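Local coordinates for protein motility-associated killing factor MakB (Vibrio cholerae serotype O1, PDB 6W1W) that is a component of a three-component cytotoxin, structurally similar to alpha-pore-forming toxins, and probably acts with its partner proteins in forming membrane pores, at residues Ile38-Lys43 / Glu50-Thr55; Lys43-Leu48 / Ser250-Ala255. All coordinates share one frame; numbering follows the deposited sequence.

Interaction 1 of 2, residues Ile38-Lys43 / Glu50-Thr55; sequences IGHVAK and EVRSRT
H40 lies against one face of the R52 guanidinium: its CD2 stands 3.2 Å above the guanidinium plane, over the central CZ. The two planes are 50° apart, so the imidazole is tilted over the group instead of stacking flat on it, and it brings its CD2 and NE2 side to the arginine. The side chains cross at about a right angle. At the edge of the guanidinium, in its plane, lies the carbonyl oxygen I38 O. The same oxygen is 3.2 Å from R52 CD, beside the aliphatic part of the arginine. R52 reaches the loop through a bend at chi3 (-41°), which turns NE out of line with the preceding carbons, and its NH1 is also held by a salt bridge to D44.

Away from the guanidinium, I38 carries the apolar part of the contact. Its CG1 is anti to the carbonyl carbon (chi1 -64°), and I38 CD1 meets V51 CG1 at 3.6 Å and T55 CG2 at 3.8 Å. The other branch of the isoleucine, I38 CG2, lies 3.9 Å from R52 CG. T55 turns its hydroxyl back on its own helix, T55 OG1 donating to R52 O at 2.7 Å.

The contact folds the loop between helices 9-35 and 46-66 back onto residues 51-55 of the second of them. Helix 100-151 touches V51 and T55, and G39 is joined by backbone hydrogen bonds to F211 of strand 209-220, tying the loop to the sheet.

Interaction 2 of 2, residues Lys43-Leu48 / Ser250-Ala255; sequences KDPNWL and SEEAQA
E252, in the first turn of helix 251-270, meets P45 and W47 at the start of helix 46-66, an approach between helix N-termini in this mainly helical, alpha-pore-forming-toxin-like protein. P45 is the N-cap of its helix, S250 of the other. E252 has the most surface buried here, followed by W47 and A255. With CG anti to the carbonyl carbon (chi1 -78°) and the rest of the chain stretched out, E252 approaches P45 tip to tip. P45 CG sits over the face of the E252 carboxylate, 3.4 Å from E252 CD and equally near both oxygens. This contact is van der Waals; the carboxylate lies near the N-terminal ends of both helices, which may slightly stabilise its negative charge.

The W47 and E252 side chains run antiparallel alongside each other, the indole and carboxylate planes 61° apart. E252 OE1 lies in the indole plane at its edge but, 3.6 Å from W47 NE1, is not hydrogen-bonded to it. The six-membered end of the indole packs against A255, and W47 also touches A256 and T259 of the same helix. W47 CH2 comes edge-on to the backbone carbon A255 C at 3.8 Å, with A255 CB 4.1 Å from the same atom.

Interactions 1 and 2 have centres about 8 Å apart, share K43, and both use helix 46-66, with their segments alternating along the chain. The direct polar link is the salt bridge from R52 NH1 to D44 OD1, 2.9 Å, which ties the arginine of interaction 1 to the turn that leads into P45. An apolar link runs through V41: V41 CG1 is 3.6 Å from A255 CB and 3.7 Å from L48 CD2, so residues 38-43 also touch both segments of interaction 2. F211 of strand 209-220 joins the set, touching L48 and A255. Together they connect one loop to two helices and the sheet.

Interaction 1 of 2, residues Ile38-Lys43 / Glu50-Thr55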
loop_
_atom_site.group_PDB
_atom_site.type_symbol
_atom_site.label_atom_id
_atom_site.label_comp_id
_atom_site.label_asym_id
_atom_site.label_seq_id
_atom_site.Cartn_x
_atom_site.Cartn_y
_atom_site.Cartn_z
ATOM N N ILE A 38 21.722 7.261 -1.847
ATOM C CA ILE A 38 22.876 6.481 -2.290
ATOM C C ILE A 38 24.076 7.414 -2.377
ATOM O O ILE A 38 24.112 8.303 -3.237
ATOM C CB ILE A 38 22.641 5.783 -3.637
ATOM C CG1 ILE A 38 21.512 4.759 -3.515
ATOM C CG2 ILE A 38 23.921 5.111 -4.105
ATOM C CD1 ILE A 38 21.374 3.832 -4.691
ATOM N N GLY A 39 25.055 7.215 -1.494
ATOM C CA GLY A 39 26.280 7.985 -1.491
ATOM C C GLY A 39 27.363 7.334 -2.328
ATOM O O GLY A 39 27.099 6.503 -3.201
ATOM N N HIS A 40 28.607 7.712 -2.042
ATOM C CA HIS A 40 29.751 7.302 -2.842
ATOM C C HIS A 40 30.651 6.352 -2.059
ATOM O O HIS A 40 30.683 6.371 -0.823
ATOM C CB HIS A 40 30.555 8.521 -3.296
ATOM C CG HIS A 40 29.720 9.590 -3.930
ATOM N ND1 HIS A 40 29.226 10.666 -3.225
ATOM C CD2 HIS A 40 29.280 9.741 -5.201
ATOM C CE1 HIS A 40 28.524 11.438 -4.035
ATOM N NE2 HIS A 40 28.540 10.898 -5.241
ATOM N N VAL A 41 31.380 5.519 -2.800
ATOM C CA VAL A 41 32.374 4.620 -2.228
ATOM C C VAL A 41 33.764 5.183 -2.492
ATOM O O VAL A 41 33.919 6.364 -2.823
ATOM C CB VAL A 41 32.237 3.192 -2.790
ATOM C CG1 VAL A 41 30.838 2.674 -2.551
ATOM C CG2 VAL A 41 32.575 3.159 -4.275
ATOM N N ALA A 42 34.785 4.341 -2.345
ATOM C CA ALA A 42 36.165 4.767 -2.559
ATOM C C ALA A 42 36.397 5.211 -3.998
ATOM O O ALA A 42 36.367 6.410 -4.295
ATOM C CB ALA A 42 37.136 3.641 -2.199
ATOM N N LYS A 43 36.651 4.252 -4.895
ATOM C CA LYS A 43 36.948 4.605 -6.277
ATOM C C LYS A 43 35.744 5.243 -6.960
ATOM O O LYS A 43 35.910 6.059 -7.873
ATOM C CB LYS A 43 37.417 3.359 -7.037
ATOM C CG LYS A 43 37.604 3.560 -8.539
ATOM C CD LYS A 43 38.641 4.634 -8.848
ATOM C CE LYS A 43 38.756 4.883 -10.349
ATOM N NZ LYS A 43 39.739 5.962 -10.652
ATOM N N GLU A 50 26.097 5.233 -12.269
ATOM C CA GLU A 50 24.921 4.851 -13.040
ATOM C C GLU A 50 23.737 4.545 -12.127
ATOM O O GLU A 50 22.599 4.923 -12.429
ATOM C CB GLU A 50 25.257 3.648 -13.920
ATOM C CG GLU A 50 24.239 3.343 -15.004
ATOM C CD GLU A 50 24.720 2.265 -15.956
ATOM O OE1 GLU A 50 25.695 2.514 -16.697
ATOM O OE2 GLU A 50 24.129 1.164 -15.955
ATOM N N VAL A 51 23.986 3.875 -10.999
ATOM C CA VAL A 51 22.893 3.495 -10.105
ATOM C C VAL A 51 22.292 4.724 -9.435
ATOM O O VAL A 51 21.069 4.827 -9.277
ATOM C CB VAL A 51 23.382 2.457 -9.075
ATOM C CG1 VAL A 51 22.531 2.489 -7.823
ATOM C CG2 VAL A 51 23.345 1.071 -9.680
ATOM N N ARG A 52 23.138 5.677 -9.034
ATOM C CA ARG A 52 22.634 6.905 -8.428
ATOM C C ARG A 52 21.698 7.638 -9.377
ATOM O O ARG A 52 20.661 8.166 -8.956
ATOM C CB ARG A 52 23.793 7.815 -8.024
ATOM C CG ARG A 52 23.819 8.189 -6.553
ATOM C CD ARG A 52 24.958 9.152 -6.241
ATOM N NE ARG A 52 26.183 8.798 -6.951
ATOM C CZ ARG A 52 27.025 7.845 -6.566
ATOM N NH1 ARG A 52 28.115 7.594 -7.276
ATOM N NH2 ARG A 52 26.777 7.141 -5.472
ATOM N N SER A 53 22.045 7.673 -10.665
ATOM C CA SER A 53 21.194 8.336 -11.646
ATOM C C SER A 53 19.852 7.632 -11.778
ATOM O O SER A 53 18.802 8.283 -11.770
ATOM C CB SER A 53 21.901 8.395 -12.998
ATOM O OG SER A 53 23.056 9.208 -12.916
ATOM N N ARG A 54 19.861 6.302 -11.891
ATOM C CA ARG A 54 18.618 5.586 -12.150
ATOM C C ARG A 54 17.678 5.580 -10.951
ATOM O O ARG A 54 16.476 5.357 -11.130
ATOM C CB ARG A 54 18.925 4.164 -12.610
ATOM C CG ARG A 54 19.953 4.126 -13.721
ATOM C CD ARG A 54 19.784 2.943 -14.649
ATOM N NE ARG A 54 20.878 2.891 -15.614
ATOM C CZ ARG A 54 20.918 2.078 -16.663
ATOM N NH1 ARG A 54 19.920 1.241 -16.898
ATOM N NH2 ARG A 54 21.962 2.107 -17.482
ATOM N N THR A 55 18.186 5.820 -9.737
ATOM C CA THR A 55 17.288 6.037 -8.605
ATOM C C THR A 55 16.667 7.422 -8.655
ATOM O O THR A 55 15.557 7.623 -8.145
ATOM C CB THR A 55 18.020 5.863 -7.269
ATOM O OG1 THR A 55 19.171 6.715 -7.239
ATOM C CG2 THR A 55 18.447 4.425 -7.068
#

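Interaction 2 of 2, residues Lys43-Leu48 / Ser250-Ala255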
loop_
_atom_site.group_PDB
_atom_site.type_symbol
_atom_site.label_atom_id
_atom_site.label_comp_id
_atom_site.label_asym_id
_atom_site.label_seq_id
_atom_site.Cartn_x
_atom_site.Cartn_y
_atom_site.Cartn_z
ATOM N N LYS A 43 36.651 4.252 -4.895
ATOM C CA LYS A 43 36.948 4.605 -6.277
ATOM C C LYS A 43 35.744 5.243 -6.960
ATOM O O LYS A 43 35.910 6.059 -7.873
ATOM C CB LYS A 43 37.417 3.359 -7.037
ATOM C CG LYS A 43 37.604 3.560 -8.539
ATOM C CD LYS A 43 38.641 4.634 -8.848
ATOM C CE LYS A 43 38.756 4.883 -10.349
ATOM N NZ LYS A 43 39.739 5.962 -10.652
ATOM N N ASP A 44 34.531 4.912 -6.505
ATOM C CA ASP A 44 33.276 5.352 -7.101
ATOM C C ASP A 44 33.232 4.899 -8.556
ATOM O O ASP A 44 33.378 5.722 -9.469
ATOM C CB ASP A 44 33.118 6.869 -6.979
ATOM C CG ASP A 44 31.674 7.310 -7.051
ATOM O OD1 ASP A 44 30.798 6.441 -7.245
ATOM O OD2 ASP A 44 31.416 8.521 -6.908
ATOM N N PRO A 45 33.033 3.598 -8.810
ATOM C CA PRO A 45 33.122 3.092 -10.184
ATOM C C PRO A 45 31.923 3.489 -11.028
ATOM O O PRO A 45 31.042 4.219 -10.566
ATOM C CB PRO A 45 33.196 1.572 -9.990
ATOM C CG PRO A 45 32.402 1.343 -8.751
ATOM C CD PRO A 45 32.669 2.533 -7.860
ATOM N N ASN A 46 31.877 3.001 -12.269
ATOM C CA ASN A 46 30.856 3.463 -13.206
ATOM C C ASN A 46 29.464 2.999 -12.793
ATOM O O ASN A 46 28.525 3.804 -12.745
ATOM C CB ASN A 46 31.180 2.994 -14.626
ATOM C CG ASN A 46 30.130 3.435 -15.640
ATOM O OD1 ASN A 46 29.318 2.631 -16.099
ATOM N ND2 ASN A 46 30.141 4.719 -15.984
ATOM N N TRP A 47 29.307 1.702 -12.495
ATOM C CA TRP A 47 27.976 1.171 -12.208
ATOM C C TRP A 47 27.296 1.938 -11.082
ATOM O O TRP A 47 26.066 2.065 -11.075
ATOM C CB TRP A 47 28.051 -0.321 -11.869
ATOM C CG TRP A 47 28.797 -0.645 -10.591
ATOM C CD1 TRP A 47 30.112 -1.004 -10.478
ATOM C CD2 TRP A 47 28.267 -0.649 -9.257
ATOM N NE1 TRP A 47 30.430 -1.228 -9.162
ATOM C CE2 TRP A 47 29.317 -1.012 -8.392
ATOM C CE3 TRP A 47 27.009 -0.374 -8.713
ATOM C CZ2 TRP A 47 29.146 -1.110 -7.011
ATOM C CZ3 TRP A 47 26.842 -0.469 -7.342
ATOM C CH2 TRP A 47 27.902 -0.835 -6.508
ATOM N N LEU A 48 28.077 2.480 -10.143
ATOM C CA LEU A 48 27.513 3.175 -8.990
ATOM C C LEU A 48 27.016 4.567 -9.363
ATOM O O LEU A 48 25.927 4.978 -8.942
ATOM C CB LEU A 48 28.552 3.262 -7.869
ATOM C CG LEU A 48 28.046 3.825 -6.542
ATOM C CD1 LEU A 48 27.003 2.896 -5.957
ATOM C CD2 LEU A 48 29.190 4.042 -5.567
ATOM N N SER A 250 35.356 -6.637 -0.011
ATOM C CA SER A 250 35.987 -5.369 -0.342
ATOM C C SER A 250 34.963 -4.231 -0.341
ATOM O O SER A 250 33.750 -4.440 -0.225
ATOM C CB SER A 250 36.677 -5.459 -1.700
ATOM O OG SER A 250 35.767 -5.902 -2.692
ATOM N N GLU A 251 35.474 -3.006 -0.488
ATOM C CA GLU A 251 34.619 -1.825 -0.404
ATOM C C GLU A 251 33.524 -1.853 -1.464
ATOM O O GLU A 251 32.340 -1.674 -1.153
ATOM C CB GLU A 251 35.461 -0.559 -0.540
ATOM C CG GLU A 251 36.339 -0.262 0.660
ATOM C CD GLU A 251 36.079 1.118 1.227
ATOM O OE1 GLU A 251 35.083 1.749 0.809
ATOM O OE2 GLU A 251 36.870 1.569 2.084
ATOM N N GLU A 252 33.902 -2.069 -2.727
ATOM C CA GLU A 252 32.908 -2.108 -3.793
ATOM C C GLU A 252 31.954 -3.281 -3.617
ATOM O O GLU A 252 30.739 -3.133 -3.799
ATOM C CB GLU A 252 33.594 -2.178 -5.157
ATOM C CG GLU A 252 34.142 -0.850 -5.652
ATOM C CD GLU A 252 34.425 -0.858 -7.142
ATOM O OE1 GLU A 252 33.780 -1.647 -7.869
ATOM O OE2 GLU A 252 35.289 -0.073 -7.587
ATOM N N ALA A 253 32.487 -4.452 -3.259
ATOM C CA ALA A 253 31.652 -5.634 -3.088
ATOM C C ALA A 253 30.584 -5.419 -2.024
ATOM O O ALA A 253 29.461 -5.920 -2.159
ATOM C CB ALA A 253 32.522 -6.841 -2.738
ATOM N N GLN A 254 30.907 -4.680 -0.962
ATOM C CA GLN A 254 29.888 -4.345 0.026
ATOM C C GLN A 254 28.804 -3.472 -0.591
ATOM O O GLN A 254 27.608 -3.756 -0.449
ATOM C CB GLN A 254 30.519 -3.644 1.229
ATOM C CG GLN A 254 31.302 -4.564 2.152
ATOM C CD GLN A 254 32.063 -3.795 3.213
ATOM O OE1 GLN A 254 31.467 -3.152 4.081
ATOM N NE2 GLN A 254 33.389 -3.844 3.140
ATOM N N ALA A 255 29.212 -2.409 -1.293
ATOM C CA ALA A 255 28.244 -1.541 -1.960
ATOM C C ALA A 255 27.456 -2.305 -3.013
ATOM O O ALA A 255 26.254 -2.070 -3.190
ATOM C CB ALA A 255 28.952 -0.346 -2.594
#